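Local coordinates for cellulosome protein dockerin type I (Clostridium thermocellum, PDB 2WZ8), which probably binds carbohydrate as a family 35 binding module of a cellulosomal protein, on a beta-sandwich domain that carries a calcium ion, at residues Met64-Glu72 with Phe102-Thr113; Tyr87-Glu97 with Leu120-Asn131. All coordinates share one frame; numbering follows the deposited sequence. Where two conformers were deposited one is given.

Overall arrangement
Strand 60-69, with M64-E72 at its end, comes first from the N terminus, and the chain then crosses to strand 86-92 in the facing sheet; a hairpin brings in F102, and a loop leads back into strand 112-120. Contact 1 closes that excursion. A tight turn after L120 starts strand 123-130, which returns beside Y87-E97 as contact 2. The segments alternate, so the closures cross. Contact 1 pairs strand 60-69 with edge strand 112-120 and joins the loops beyond to the end of strand 98-102; contact 2 joins neighbouring strands of the five-strand sheet. M64 reaches across the core to F129, I127 and I90, while F102 packs on C88 in its own sheet and F68 and V66 in the other.

Contact 1: Met64-Glu72 with Phe102-Thr113; sequences MVVQFANAE and FFNTRGWNTYRT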
loop_
_atom_site.group_PDB
_atom_site.type_symbol
_atom_site.label_atom_id
_atom_site.label_comp_id
_atom_site.label_asym_id
_atom_site.label_seq_id
_atom_site.Cartn_x
_atom_site.Cartn_y
_atom_site.Cartn_z
ATOM N N MET A 64 -9.534 3.050 4.217
ATOM C CA MET A 64 -8.567 2.025 3.819
ATOM C C MET A 64 -7.516 1.929 4.918
ATOM O O MET A 64 -6.773 2.882 5.215
ATOM C CB MET A 64 -7.885 2.377 2.503
ATOM C CG MET A 64 -6.815 1.360 2.121
ATOM S SD MET A 64 -6.070 1.646 0.495
ATOM C CE MET A 64 -5.273 3.244 0.677
ATOM N N VAL A 65 -7.509 0.783 5.563
ATOM C CA VAL A 65 -6.558 0.509 6.624
ATOM C C VAL A 65 -5.355 -0.195 5.982
ATOM O O VAL A 65 -5.482 -1.298 5.437
ATOM C CB VAL A 65 -7.148 -0.435 7.707
ATOM C CG1 VAL A 65 -6.122 -0.605 8.863
ATOM C CG2 VAL A 65 -8.485 0.076 8.233
ATOM N N VAL A 66 -4.216 0.457 6.032
ATOM C CA VAL A 66 -2.990 -0.043 5.415
ATOM C C VAL A 66 -2.091 -0.587 6.504
ATOM O O VAL A 66 -1.743 0.119 7.455
ATOM C CB VAL A 66 -2.258 1.079 4.638
ATOM C CG1 VAL A 66 -0.973 0.560 3.960
ATOM C CG2 VAL A 66 -3.170 1.744 3.581
ATOM N N GLN A 67 -1.713 -1.846 6.348
ATOM C CA GLN A 67 -0.733 -2.483 7.245
ATOM C C GLN A 67 0.619 -2.493 6.555
ATOM O O GLN A 67 0.743 -2.956 5.444
ATOM C CB GLN A 67 -1.157 -3.885 7.668
ATOM C CG GLN A 67 -0.209 -4.503 8.695
ATOM C CD GLN A 67 -0.805 -5.633 9.473
ATOM O OE1 GLN A 67 -0.344 -6.796 9.388
ATOM N NE2 GLN A 67 -1.820 -5.320 10.243
ATOM N N PHE A 68 1.608 -1.956 7.245
ATOM C CA PHE A 68 2.891 -1.598 6.618
ATOM C C PHE A 68 4.047 -1.677 7.607
ATOM O O PHE A 68 3.829 -1.656 8.830
ATOM C CB PHE A 68 2.795 -0.179 6.011
ATOM C CG PHE A 68 2.751 0.912 7.048
ATOM C CD1 PHE A 68 3.915 1.533 7.469
ATOM C CD2 PHE A 68 1.552 1.243 7.664
ATOM C CE1 PHE A 68 3.907 2.476 8.461
ATOM C CE2 PHE A 68 1.538 2.171 8.687
ATOM C CZ PHE A 68 2.714 2.799 9.074
ATOM N N ALA A 69 5.267 -1.699 7.054
ATOM C CA ALA A 69 6.497 -1.560 7.838
ATOM C C ALA A 69 7.337 -0.440 7.259
ATOM O O ALA A 69 7.395 -0.264 6.061
ATOM C CB ALA A 69 7.266 -2.868 7.919
ATOM N N ASN A 70 7.996 0.293 8.144
ATOM C CA ASN A 70 8.891 1.379 7.753
ATOM C C ASN A 70 9.924 1.619 8.839
ATOM O O ASN A 70 9.585 2.169 9.873
ATOM C CB ASN A 70 8.128 2.694 7.507
ATOM C CG ASN A 70 9.076 3.899 7.411
ATOM O OD1 ASN A 70 10.252 3.730 7.061
ATOM N ND2 ASN A 70 8.585 5.084 7.743
ATOM N N ALA A 71 11.185 1.228 8.594
ATOM C CA ALA A 71 12.274 1.434 9.570
ATOM C C ALA A 71 13.386 2.302 9.029
ATOM O O ALA A 71 14.526 2.203 9.480
ATOM C CB ALA A 71 12.828 0.089 10.087
ATOM N N GLU A 72 13.049 3.159 8.080
ATOM C CA GLU A 72 14.036 4.066 7.489
ATOM C C GLU A 72 14.598 5.041 8.518
ATOM O O GLU A 72 13.877 5.621 9.328
ATOM C CB GLU A 72 13.450 4.836 6.310
ATOM C CG GLU A 72 14.520 5.613 5.546
ATOM C CD GLU A 72 14.058 6.203 4.278
ATOM O OE1 GLU A 72 13.248 5.594 3.563
ATOM O OE2 GLU A 72 14.591 7.303 3.947
ATOM N N PHE A 102 3.803 8.009 5.987
ATOM C CA PHE A 102 3.707 6.842 6.872
ATOM C C PHE A 102 4.765 6.898 7.954
ATOM O O PHE A 102 5.973 7.029 7.676
ATOM C CB PHE A 102 3.895 5.562 6.060
ATOM C CG PHE A 102 2.707 5.188 5.240
ATOM C CD1 PHE A 102 1.758 4.334 5.747
ATOM C CD2 PHE A 102 2.546 5.670 3.945
ATOM C CE1 PHE A 102 0.628 3.986 4.997
ATOM C CE2 PHE A 102 1.458 5.275 3.185
ATOM C CZ PHE A 102 0.502 4.439 3.716
ATOM N N PHE A 103 4.295 6.785 9.192
ATOM C CA PHE A 103 5.145 6.806 10.383
ATOM C C PHE A 103 6.131 5.631 10.401
ATOM O O PHE A 103 6.086 4.697 9.609
ATOM C CB PHE A 103 4.323 6.891 11.689
ATOM C CG PHE A 103 3.385 5.718 11.936
ATOM C CD1 PHE A 103 3.873 4.493 12.377
ATOM C CD2 PHE A 103 2.009 5.842 11.760
ATOM C CE1 PHE A 103 3.006 3.461 12.636
ATOM C CE2 PHE A 103 1.169 4.770 11.999
ATOM C CZ PHE A 103 1.655 3.597 12.437
ATOM N N ASN A 104 7.091 5.747 11.295
ATOM C CA ASN A 104 8.130 4.760 11.410
ATOM C C ASN A 104 7.713 3.661 12.393
ATOM O O ASN A 104 7.328 3.927 13.539
ATOM C CB ASN A 104 9.431 5.451 11.838
ATOM C CG ASN A 104 10.670 4.689 11.450
ATOM O OD1 ASN A 104 11.047 3.742 12.130
ATOM N ND2 ASN A 104 11.333 5.108 10.363
ATOM N N THR A 105 7.825 2.414 11.951
ATOM C CA THR A 105 7.531 1.246 12.784
ATOM C C THR A 105 8.770 0.695 13.520
ATOM O O THR A 105 8.670 -0.258 14.296
ATOM C CB THR A 105 6.912 0.107 11.973
ATOM O OG1 THR A 105 7.894 -0.405 11.061
ATOM C CG2 THR A 105 5.671 0.559 11.245
ATOM N N ARG A 106 9.918 1.274 13.198
ATOM C CA ARG A 106 11.215 1.034 13.879
ATOM C C ARG A 106 11.855 -0.348 13.655
ATOM O O ARG A 106 12.937 -0.642 14.157
ATOM C CB ARG A 106 11.111 1.301 15.386
ATOM C CG ARG A 106 10.850 2.730 15.757
ATOM C CD ARG A 106 10.782 2.940 17.306
ATOM N NE ARG A 106 10.719 4.358 17.601
ATOM C CZ ARG A 106 11.775 5.150 17.707
ATOM N NH1 ARG A 106 12.988 4.657 17.517
ATOM N NH2 ARG A 106 11.611 6.447 17.959
ATOM N N GLY A 107 11.196 -1.153 12.863
ATOM C CA GLY A 107 11.666 -2.443 12.435
ATOM C C GLY A 107 11.047 -2.888 11.156
ATOM O O GLY A 107 9.852 -2.721 10.954
ATOM N N TRP A 108 11.838 -3.507 10.300
ATOM C CA TRP A 108 11.309 -3.971 8.998
ATOM C C TRP A 108 10.368 -5.158 9.106
ATOM O O TRP A 108 9.619 -5.442 8.170
ATOM C CB TRP A 108 12.436 -4.222 7.975
ATOM C CG TRP A 108 13.150 -2.996 7.635
ATOM C CD1 TRP A 108 14.409 -2.636 8.025
ATOM C CD2 TRP A 108 12.653 -1.907 6.853
ATOM N NE1 TRP A 108 14.701 -1.388 7.572
ATOM C CE2 TRP A 108 13.635 -0.910 6.853
ATOM C CE3 TRP A 108 11.442 -1.660 6.200
ATOM C CZ2 TRP A 108 13.494 0.290 6.142
ATOM C CZ3 TRP A 108 11.288 -0.458 5.534
ATOM C CH2 TRP A 108 12.305 0.503 5.513
ATOM N N ASN A 109 10.364 -5.804 10.268
ATOM C CA ASN A 109 9.445 -6.893 10.549
ATOM C C ASN A 109 8.360 -6.500 11.551
ATOM O O ASN A 109 7.669 -7.333 12.088
ATOM C CB ASN A 109 10.191 -8.123 11.053
ATOM C CG ASN A 109 10.897 -7.879 12.369
ATOM O OD1 ASN A 109 10.998 -6.743 12.844
ATOM N ND2 ASN A 109 11.402 -8.949 12.965
ATOM N N THR A 110 8.213 -5.209 11.761
ATOM C CA THR A 110 7.213 -4.673 12.688
ATOM C C THR A 110 6.174 -3.937 11.848
ATOM O O THR A 110 6.454 -2.876 11.249
ATOM C CB THR A 110 7.830 -3.686 13.693
ATOM O OG1 THR A 110 8.891 -4.344 14.404
ATOM C CG2 THR A 110 6.789 -3.153 14.668
ATOM N N TYR A 111 4.987 -4.523 11.827
ATOM C CA TYR A 111 3.877 -4.077 10.988
ATOM C C TYR A 111 2.802 -3.396 11.819
ATOM O O TYR A 111 2.330 -3.951 12.806
ATOM C CB TYR A 111 3.264 -5.248 10.197
ATOM C CG TYR A 111 4.252 -5.868 9.248
ATOM C CD1 TYR A 111 4.403 -5.391 7.950
ATOM C CD2 TYR A 111 5.038 -6.936 9.632
ATOM C CE1 TYR A 111 5.319 -5.934 7.079
ATOM C CE2 TYR A 111 5.981 -7.480 8.761
ATOM C CZ TYR A 111 6.101 -6.991 7.471
ATOM O OH TYR A 111 7.045 -7.542 6.614
ATOM N N ARG A 112 2.512 -2.165 11.438
ATOM C CA ARG A 112 1.474 -1.372 12.095
ATOM C C ARG A 112 0.483 -0.907 11.043
ATOM O O ARG A 112 0.624 -1.209 9.856
ATOM C CB ARG A 112 2.061 -0.149 12.842
ATOM C CG ARG A 112 2.941 -0.495 14.054
ATOM C CD ARG A 112 2.148 -0.631 15.395
ATOM N NE ARG A 112 1.564 -1.946 15.522
ATOM C CZ ARG A 112 2.269 -3.038 15.823
ATOM N NH1 ARG A 112 3.586 -2.941 16.049
ATOM N NH2 ARG A 112 1.650 -4.208 15.915
ATOM N N THR A 113 -0.545 -0.192 11.481
ATOM C CA THR A 113 -1.600 0.280 10.557
ATOM C C THR A 113 -1.773 1.786 10.614
ATOM O O THR A 113 -1.540 2.472 11.630
ATOM C CB THR A 113 -2.950 -0.381 10.812
ATOM O OG1 THR A 113 -3.399 -0.064 12.127
ATOM C CG2 THR A 113 -2.845 -1.907 10.660
HETATM O O HOH W 1 16.542 1.098 8.070
HETATM O O HOH W 2 13.810 2.907 12.338
#
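F68 meets two other phenylalanines, F102 over one face and F103 at its edge, and this cluster is the dense part of the contact. F102 comes edge-on, with F102 CD1 3.6 Å from F68 CD2 and the planes 66° apart. F68 in turn drives its own edge into F103: its CZ lies over the centre of the F103 ring, 3.6 Å from F103 CZ. A chi1 of 71° sets F68 CG between its backbone N and carbonyl carbon, swinging the ring off the strand toward both partners. On the inner side V66 CG1 meets F102 CE1, and P139 also packs on F68 and F102.

Here strand 60-69 pairs with the edge strand 112-120 in one sheet of the beta-sandwich common to these carbohydrate-binding modules. F68 and R112 form an antiparallel hydrogen-bonded pair, F68 N to R112 O being 2.9 Å. Past the strand end the loops take over. N70 N donates almost straight (172°) to T105 OG1, while T105 N reaches N70 O at 2.7 Å. With CG anti to the backbone N, the N70 amide sends ND2 to F103 O from above that carbonyl's plane, with V84 O a further partner; OD1 takes E72 N at 3.0 Å, an Asx turn.

Toward solvent the contact opens out, and waters bridge the polar atoms. The indole of W108, an exposed residue, lies flat against the chain at N70-A71, with A71 CB over its five-membered ring, 3.5 Å from the centroid. One water links W108 NE1 to A71 O, and another joins A71 O to N104 OD1. N104 ND2 makes a weak bond to E72 O and a hydrogen bond to V84 O, whereas the E72 carboxylate turns to a salt bridge with R86.

Contact 2: Tyr87-Glu97 with Leu120-Asn131; sequences YCSISVNGGPE and LNAGNNTIRFYN
The Y130 ring has S89 CB over the centre of one face, a CH-pi contact 3.5 Å from the centroid, and S91 CB at its edge. Its chi1 of 66° folds the ring over the neighbouring strand, onto S89. E97 CB touches Y130 OH at 3.3 Å. At the rim of the F129 ring lies C88 SG, 3.7 Å from CD1, a sulfur-aromatic contact made edge-on. The Y87 ring receives N131 ND2 at its edge; that same nitrogen donates to Y87 O from above the carbonyl plane.

Strands 86-92 and 123-130 run antiparallel as neighbours in the five-strand sheet of the beta-sandwich. S89 pairs with Y130 and S91 with R128 through hydrogen bonds, the straightest being R128 N to S91 O (2.9 Å, 177°). The face bearing I90, V92, I127 and F129 looks into the core, where I90 and F129 lie side by side and V92 CG1 meets L120 CD2 at 3.7 Å.

On the other face, E97 OE1 is gripped from opposite sides of its carboxylate plane by Y87 OH at 2.8 Å and S89 OG at 2.6 Å. S91 OG donates to G95 O at 2.7 Å, tying the side chain to the last residue of the type I' turn V92-G95. R128 turns away to hydrogen-bond Q50 and make a cation-pi contact with Y48, while a water joins S91 O, G94 N and T126 OG1.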
loop_
_atom_site.group_PDB
_atom_site.type_symbol
_atom_site.label_atom_id
_atom_site.label_comp_id
_atom_site.label_asym_id
_atom_site.label_seq_id
_atom_site.Cartn_x
_atom_site.Cartn_y
_atom_site.Cartn_z
ATOM N N TYR A 87 7.109 8.431 2.428
ATOM C CA TYR A 87 5.995 8.956 1.621
ATOM C C TYR A 87 5.527 7.920 0.627
ATOM O O TYR A 87 6.303 7.209 0.036
ATOM C CB TYR A 87 6.463 10.211 0.884
ATOM C CG TYR A 87 5.407 10.918 0.050
ATOM C CD1 TYR A 87 4.545 11.836 0.624
ATOM C CD2 TYR A 87 5.281 10.666 -1.295
ATOM C CE1 TYR A 87 3.617 12.496 -0.110
ATOM C CE2 TYR A 87 4.308 11.332 -2.061
ATOM C CZ TYR A 87 3.483 12.235 -1.450
ATOM O OH TYR A 87 2.538 12.909 -2.195
ATOM N N CYS A 88 4.230 7.886 0.430
ATOM C CA CYS A 88 3.628 7.141 -0.653
ATOM C C CYS A 88 2.541 7.907 -1.368
ATOM O O CYS A 88 1.749 8.572 -0.730
ATOM C CB CYS A 88 3.069 5.811 -0.135
ATOM S SG CYS A 88 2.697 4.574 -1.374
ATOM N N SER A 89 2.510 7.760 -2.690
ATOM C CA SER A 89 1.420 8.252 -3.528
ATOM C C SER A 89 0.399 7.135 -3.656
ATOM O O SER A 89 0.738 5.980 -3.907
ATOM C CB SER A 89 1.939 8.596 -4.954
ATOM O OG SER A 89 2.891 9.652 -4.922
ATOM N N ILE A 90 -0.870 7.495 -3.536
ATOM C CA ILE A 90 -1.984 6.526 -3.695
ATOM C C ILE A 90 -2.921 7.048 -4.769
ATOM O O ILE A 90 -3.460 8.156 -4.644
ATOM C CB ILE A 90 -2.717 6.363 -2.334
ATOM C CG1 ILE A 90 -1.673 5.899 -1.265
ATOM C CG2 ILE A 90 -3.947 5.470 -2.478
ATOM C CD1 ILE A 90 -2.127 5.908 0.161
ATOM N N SER A 91 -3.122 6.244 -5.810
ATOM C CA SER A 91 -4.024 6.558 -6.914
ATOM C C SER A 91 -5.113 5.553 -6.994
ATOM O O SER A 91 -4.875 4.386 -7.125
ATOM C CB SER A 91 -3.224 6.564 -8.219
ATOM O OG SER A 91 -4.047 6.638 -9.374
ATOM N N VAL A 92 -6.342 6.044 -6.920
ATOM C CA VAL A 92 -7.542 5.215 -7.005
ATOM C C VAL A 92 -8.138 5.300 -8.400
ATOM O O VAL A 92 -8.397 6.392 -8.882
ATOM C CB VAL A 92 -8.562 5.643 -5.942
ATOM C CG1 VAL A 92 -9.815 4.808 -6.043
ATOM C CG2 VAL A 92 -7.984 5.567 -4.526
ATOM N N ASN A 93 -8.294 4.164 -9.055
ATOM C CA ASN A 93 -8.889 4.094 -10.394
ATOM C C ASN A 93 -8.184 5.026 -11.388
ATOM O O ASN A 93 -8.791 5.709 -12.235
ATOM C CB ASN A 93 -10.397 4.405 -10.320
ATOM C CG ASN A 93 -11.176 3.394 -9.512
ATOM O OD1 ASN A 93 -12.033 3.771 -8.671
ATOM N ND2 ASN A 93 -10.905 2.137 -9.739
ATOM N N GLY A 94 -6.871 5.068 -11.259
ATOM C CA GLY A 94 -6.047 5.901 -12.119
ATOM C C GLY A 94 -6.128 7.376 -11.852
ATOM O O GLY A 94 -5.675 8.197 -12.661
ATOM N N GLY A 95 -6.786 7.722 -10.759
ATOM C CA GLY A 95 -7.020 9.092 -10.366
ATOM C C GLY A 95 -5.801 9.799 -9.828
ATOM O O GLY A 95 -4.690 9.260 -9.798
ATOM N N PRO A 96 -5.966 11.074 -9.491
ATOM C CA PRO A 96 -4.851 11.876 -9.048
ATOM C C PRO A 96 -4.280 11.371 -7.744
ATOM O O PRO A 96 -5.013 10.835 -6.923
ATOM C CB PRO A 96 -5.470 13.271 -8.886
ATOM C CG PRO A 96 -6.867 13.043 -8.667
ATOM C CD PRO A 96 -7.263 11.784 -9.348
ATOM N N GLU A 97 -2.967 11.444 -7.585
ATOM C CA GLU A 97 -2.342 10.904 -6.341
ATOM C C GLU A 97 -2.724 11.690 -5.128
ATOM O O GLU A 97 -2.790 12.911 -5.092
ATOM C CB GLU A 97 -0.791 10.820 -6.389
ATOM C CG GLU A 97 -0.124 12.164 -6.531
ATOM C CD GLU A 97 1.301 12.494 -5.835
ATOM O OE1 GLU A 97 1.767 11.992 -4.757
ATOM O OE2 GLU A 97 1.957 13.397 -6.419
ATOM N N LEU A 120 -14.367 5.378 -3.661
ATOM C CA LEU A 120 -14.528 4.225 -4.518
ATOM C C LEU A 120 -15.854 4.240 -5.239
ATOM O O LEU A 120 -16.847 4.759 -4.750
ATOM C CB LEU A 120 -14.423 2.946 -3.689
ATOM C CG LEU A 120 -13.102 2.757 -2.923
ATOM C CD1 LEU A 120 -13.172 1.499 -2.035
ATOM C CD2 LEU A 120 -11.884 2.758 -3.838
ATOM N N ASN A 121 -15.833 3.665 -6.428
ATOM C CA ASN A 121 -17.057 3.409 -7.213
ATOM C C ASN A 121 -17.706 2.085 -6.795
ATOM O O ASN A 121 -17.028 1.191 -6.307
ATOM C CB ASN A 121 -16.751 3.338 -8.702
ATOM C CG ASN A 121 -16.116 4.595 -9.236
ATOM O OD1 ASN A 121 -16.528 5.694 -8.907
ATOM N ND2 ASN A 121 -15.055 4.429 -10.038
ATOM N N ALA A 122 -19.015 1.943 -7.003
ATOM C CA ALA A 122 -19.627 0.622 -6.894
ATOM C C ALA A 122 -18.948 -0.332 -7.875
ATOM O O ALA A 122 -18.702 0.030 -9.019
ATOM C CB ALA A 122 -21.134 0.698 -7.174
ATOM N N GLY A 123 -18.687 -1.555 -7.422
ATOM C CA GLY A 123 -18.015 -2.561 -8.227
ATOM C C GLY A 123 -16.531 -2.622 -7.925
ATOM O O GLY A 123 -16.070 -2.349 -6.801
ATOM N N ASN A 124 -15.793 -3.056 -8.938
ATOM C CA ASN A 124 -14.340 -3.242 -8.813
ATOM C C ASN A 124 -13.606 -1.929 -8.978
ATOM O O ASN A 124 -13.921 -1.104 -9.828
ATOM C CB ASN A 124 -13.812 -4.263 -9.852
ATOM C CG ASN A 124 -14.182 -5.687 -9.537
ATOM O OD1 ASN A 124 -14.640 -6.425 -10.441
ATOM N ND2 ASN A 124 -14.017 -6.099 -8.297
ATOM N N ASN A 125 -12.586 -1.762 -8.161
ATOM C CA ASN A 125 -11.721 -0.576 -8.173
ATOM C C ASN A 125 -10.255 -0.991 -8.171
ATOM O O ASN A 125 -9.914 -2.080 -7.708
ATOM C CB ASN A 125 -11.965 0.257 -6.901
ATOM C CG ASN A 125 -13.374 0.822 -6.821
ATOM O OD1 ASN A 125 -13.615 1.945 -7.238
ATOM N ND2 ASN A 125 -14.292 0.053 -6.283
ATOM N N THR A 126 -9.401 -0.090 -8.631
ATOM C CA THR A 126 -7.943 -0.284 -8.487
ATOM C C THR A 126 -7.412 0.720 -7.493
ATOM O O THR A 126 -7.880 1.859 -7.380
ATOM C CB THR A 126 -7.218 -0.158 -9.823
ATOM O OG1 THR A 126 -7.310 1.198 -10.286
ATOM C CG2 THR A 126 -7.787 -1.127 -10.834
ATOM N N ILE A 127 -6.389 0.287 -6.766
ATOM C CA ILE A 127 -5.652 1.166 -5.877
ATOM C C ILE A 127 -4.161 0.926 -6.056
ATOM O O ILE A 127 -3.695 -0.166 -5.806
ATOM C CB ILE A 127 -6.054 1.001 -4.370
ATOM C CG1 ILE A 127 -7.587 1.066 -4.168
ATOM C CG2 ILE A 127 -5.323 2.029 -3.530
ATOM C CD1 ILE A 127 -8.084 0.778 -2.731
ATOM N N ARG A 128 -3.452 1.948 -6.521
ATOM C CA ARG A 128 -1.987 1.884 -6.773
ATOM C C ARG A 128 -1.220 2.706 -5.781
ATOM O O ARG A 128 -1.512 3.868 -5.515
ATOM C CB ARG A 128 -1.691 2.383 -8.197
ATOM C CG ARG A 128 -0.223 2.207 -8.584
ATOM C CD ARG A 128 0.124 2.657 -10.005
ATOM N NE ARG A 128 -0.540 1.855 -11.019
ATOM C CZ ARG A 128 -0.211 1.836 -12.297
ATOM N NH1 ARG A 128 0.794 2.602 -12.723
ATOM N NH2 ARG A 128 -0.870 1.070 -13.130
ATOM N N PHE A 129 -0.155 2.082 -5.303
ATOM C CA PHE A 129 0.817 2.634 -4.371
ATOM C C PHE A 129 2.143 2.765 -5.131
ATOM O O PHE A 129 2.628 1.831 -5.779
ATOM C CB PHE A 129 1.020 1.652 -3.205
ATOM C CG PHE A 129 -0.158 1.550 -2.258
ATOM C CD1 PHE A 129 -0.097 2.131 -0.998
ATOM C CD2 PHE A 129 -1.251 0.814 -2.580
ATOM C CE1 PHE A 129 -1.165 1.991 -0.104
ATOM C CE2 PHE A 129 -2.346 0.722 -1.730
ATOM C CZ PHE A 129 -2.275 1.284 -0.471
ATOM N N TYR A 130 2.696 3.967 -5.093
ATOM C CA TYR A 130 3.989 4.226 -5.734
ATOM C C TYR A 130 4.695 5.419 -5.127
ATOM O O TYR A 130 4.098 6.184 -4.383
ATOM C CB TYR A 130 3.773 4.476 -7.243
ATOM C CG TYR A 130 3.006 5.738 -7.627
ATOM C CD1 TYR A 130 3.695 6.882 -7.974
ATOM C CD2 TYR A 130 1.613 5.788 -7.643
ATOM C CE1 TYR A 130 3.025 8.013 -8.340
ATOM C CE2 TYR A 130 0.936 6.943 -8.000
ATOM C CZ TYR A 130 1.644 8.047 -8.336
ATOM O OH TYR A 130 0.980 9.212 -8.731
ATOM N N ASN A 131 5.967 5.576 -5.446
ATOM C CA ASN A 131 6.664 6.810 -5.125
ATOM C C ASN A 131 7.586 7.122 -6.289
ATOM O O ASN A 131 8.494 6.355 -6.587
ATOM C CB ASN A 131 7.421 6.660 -3.787
ATOM C CG ASN A 131 8.081 7.941 -3.339
ATOM O OD1 ASN A 131 8.534 8.733 -4.165
ATOM N ND2 ASN A 131 8.229 8.115 -2.022
HETATM O O HOH W 3 -5.381 3.093 -9.587
HETATM O O HOH W 4 -1.869 9.294 -10.235
#